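Local coordinates for cephalosporin hydroxylase CMCI (Streptomyces clavuligerus, PDB 2BM8), which probably catalyses the methyl transfer in 7-alpha-methoxylation of cephalosporins during cephamycin biosynthesis, at the interface of chains A and B. Numbering follows the deposited sequence. Chains: chain A/B, Cephalosporin hydroxylase CMCI.

The interface of chains A and B. Residues chain A 195-199; chain B 12, 15, 19-20.
The carboxylate oxygen OE2 of B:Glu20 accepts a hydrogen bond from the backbone N of A:Leu199 at 3.0 Å, and with it one CmcI subunit of the deposited six-copy assembly caps a helix of its neighbour. The pairing illustrates N-terminal helix capping in trans: helix 197-205 of this Rhamnosyl O-methyltransferase/CmcI family protein begins at A:Pro197, and the acceptor at its first turn is a side chain from the other chain. The bond is fairly straight, 155° at the hydrogen, and meets OE2 on its syn side, though the donor lies 34° out of the carboxylate plane. OE1, the other carboxylate oxygen, points to the start of the same turn, near the ring of A:Pro197 and 3.5 Å from the N of A:Gln198, the latter a proximity and not a hydrogen bond. A carboxylate placed here would be expected to interact favourably with the helix dipole.

B:Glu20 gets there with CG anti to its own carbonyl carbon (chi1 -49°) and the rest of the chain stretched out, which lays its methylene portion along A:Ala196, the residue joining helices 189-195 and 197-205. CG of B:Glu20 packs 3.3 Å from CA of A:Ala196 and also touches the methyl CB. The side chains of A:Leu199 and B:Glu20 lie antiparallel, while the amide plane of A:Gln198 stands nearly perpendicular to the carboxylate.

An apolar contact flanks the polar one. The methyl CD1 of A:Leu199 comes in over the rim of the B:Phe15 ring, above its plane and 3.6 Å from CE1, the two side chains nearly perpendicular. On the same side of the ring, CA of B:Glu20 lies 3.7 Å above its plane, displaced from the centre, so the aromatic residue packs against the base of the capping side chain. At the other end, CB of A:Tyr195 lies 3.7 Å from the carbonyl O of B:Phe15. Two-fold symmetry repeats the cap with the chains exchanged; the structure alone does not show whether this pairing persists in solution.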
loop_
_atom_site.group_PDB
_atom_site.type_symbol
_atom_site.label_atom_id
_atom_site.label_comp_id
_atom_site.label_asym_id
_atom_site.label_seq_id
_atom_site.Cartn_x
_atom_site.Cartn_y
_atom_site.Cartn_z
ATOM N N TYR A 195 19.086 -9.093 13.107
ATOM C CA TYR A 195 19.903 -10.297 13.061
ATOM C C TYR A 195 20.309 -10.814 14.435
ATOM O O TYR A 195 20.557 -12.011 14.596
ATOM C CB TYR A 195 21.154 -10.029 12.231
ATOM C CG TYR A 195 20.852 -9.605 10.814
ATOM C CD1 TYR A 195 21.524 -8.540 10.222
ATOM C CD2 TYR A 195 19.882 -10.272 10.063
ATOM C CE1 TYR A 195 21.247 -8.158 8.922
ATOM C CE2 TYR A 195 19.593 -9.902 8.758
ATOM C CZ TYR A 195 20.274 -8.850 8.194
ATOM O OH TYR A 195 19.981 -8.501 6.900
ATOM N N ALA A 196 20.359 -9.933 15.426
ATOM C CA ALA A 196 20.919 -10.296 16.724
ATOM C C ALA A 196 20.185 -9.620 17.867
ATOM O O ALA A 196 20.800 -8.961 18.692
ATOM C CB ALA A 196 22.412 -9.960 16.771
ATOM N N PRO A 197 18.873 -9.818 17.931
ATOM C CA PRO A 197 18.023 -9.077 18.869
ATOM C C PRO A 197 18.483 -9.151 20.331
ATOM O O PRO A 197 18.565 -8.121 20.989
ATOM C CB PRO A 197 16.639 -9.739 18.701
ATOM C CG PRO A 197 16.877 -11.014 17.949
ATOM C CD PRO A 197 18.101 -10.793 17.135
ATOM N N GLN A 198 18.778 -10.343 20.830
ATOM C CA GLN A 198 19.104 -10.494 22.247
ATOM C C GLN A 198 20.448 -9.876 22.609
ATOM O O GLN A 198 20.533 -9.107 23.561
ATOM C CB GLN A 198 19.055 -11.957 22.664
ATOM C CG GLN A 198 17.619 -12.455 22.851
ATOM C CD GLN A 198 17.464 -13.925 22.497
ATOM O OE1 GLN A 198 17.695 -14.806 23.342
ATOM N NE2 GLN A 198 17.088 -14.195 21.245
ATOM N N LEU A 199 21.485 -10.213 21.848
ATOM C CA LEU A 199 22.826 -9.678 22.085
ATOM C C LEU A 199 22.835 -8.162 21.915
ATOM O O LEU A 199 23.519 -7.474 22.653
ATOM C CB LEU A 199 23.873 -10.316 21.150
ATOM C CG LEU A 199 24.568 -11.621 21.585
ATOM C CD1 LEU A 199 25.668 -11.985 20.591
ATOM C CD2 LEU A 199 25.138 -11.547 22.994
ATOM N N LEU B 12 29.068 -7.758 16.060
ATOM C CA LEU B 12 27.716 -8.094 15.631
ATOM C C LEU B 12 27.554 -8.245 14.110
ATOM O O LEU B 12 26.548 -8.777 13.654
ATOM C CB LEU B 12 26.724 -7.058 16.176
ATOM C CG LEU B 12 25.857 -7.518 17.357
ATOM C CD1 LEU B 12 26.682 -8.097 18.484
ATOM C CD2 LEU B 12 24.982 -6.366 17.872
ATOM N N PHE B 15 26.996 -11.757 12.434
ATOM C CA PHE B 15 25.663 -12.351 12.382
ATOM C C PHE B 15 24.800 -11.878 11.216
ATOM O O PHE B 15 23.727 -12.420 10.997
ATOM C CB PHE B 15 24.937 -12.122 13.713
ATOM C CG PHE B 15 25.693 -12.638 14.907
ATOM C CD1 PHE B 15 25.942 -11.814 15.995
ATOM C CD2 PHE B 15 26.175 -13.944 14.929
ATOM C CE1 PHE B 15 26.643 -12.286 17.093
ATOM C CE2 PHE B 15 26.876 -14.424 16.019
ATOM C CZ PHE B 15 27.112 -13.596 17.106
ATOM N N GLY B 19 21.959 -14.694 11.824
ATOM C CA GLY B 19 21.387 -14.763 13.159
ATOM C C GLY B 19 22.467 -15.063 14.169
ATOM O O GLY B 19 23.597 -15.305 13.780
ATOM N N GLU B 20 22.117 -15.065 15.454
ATOM C CA GLU B 20 23.095 -15.223 16.538
ATOM C C GLU B 20 23.462 -16.669 16.855
ATOM O O GLU B 20 24.476 -16.922 17.512
ATOM C CB GLU B 20 22.563 -14.647 17.853
ATOM C CG GLU B 20 21.992 -13.262 17.783
ATOM C CD GLU B 20 21.125 -12.938 18.987
ATOM O OE1 GLU B 20 19.880 -13.066 18.895
ATOM O OE2 GLU B 20 21.694 -12.550 20.019
#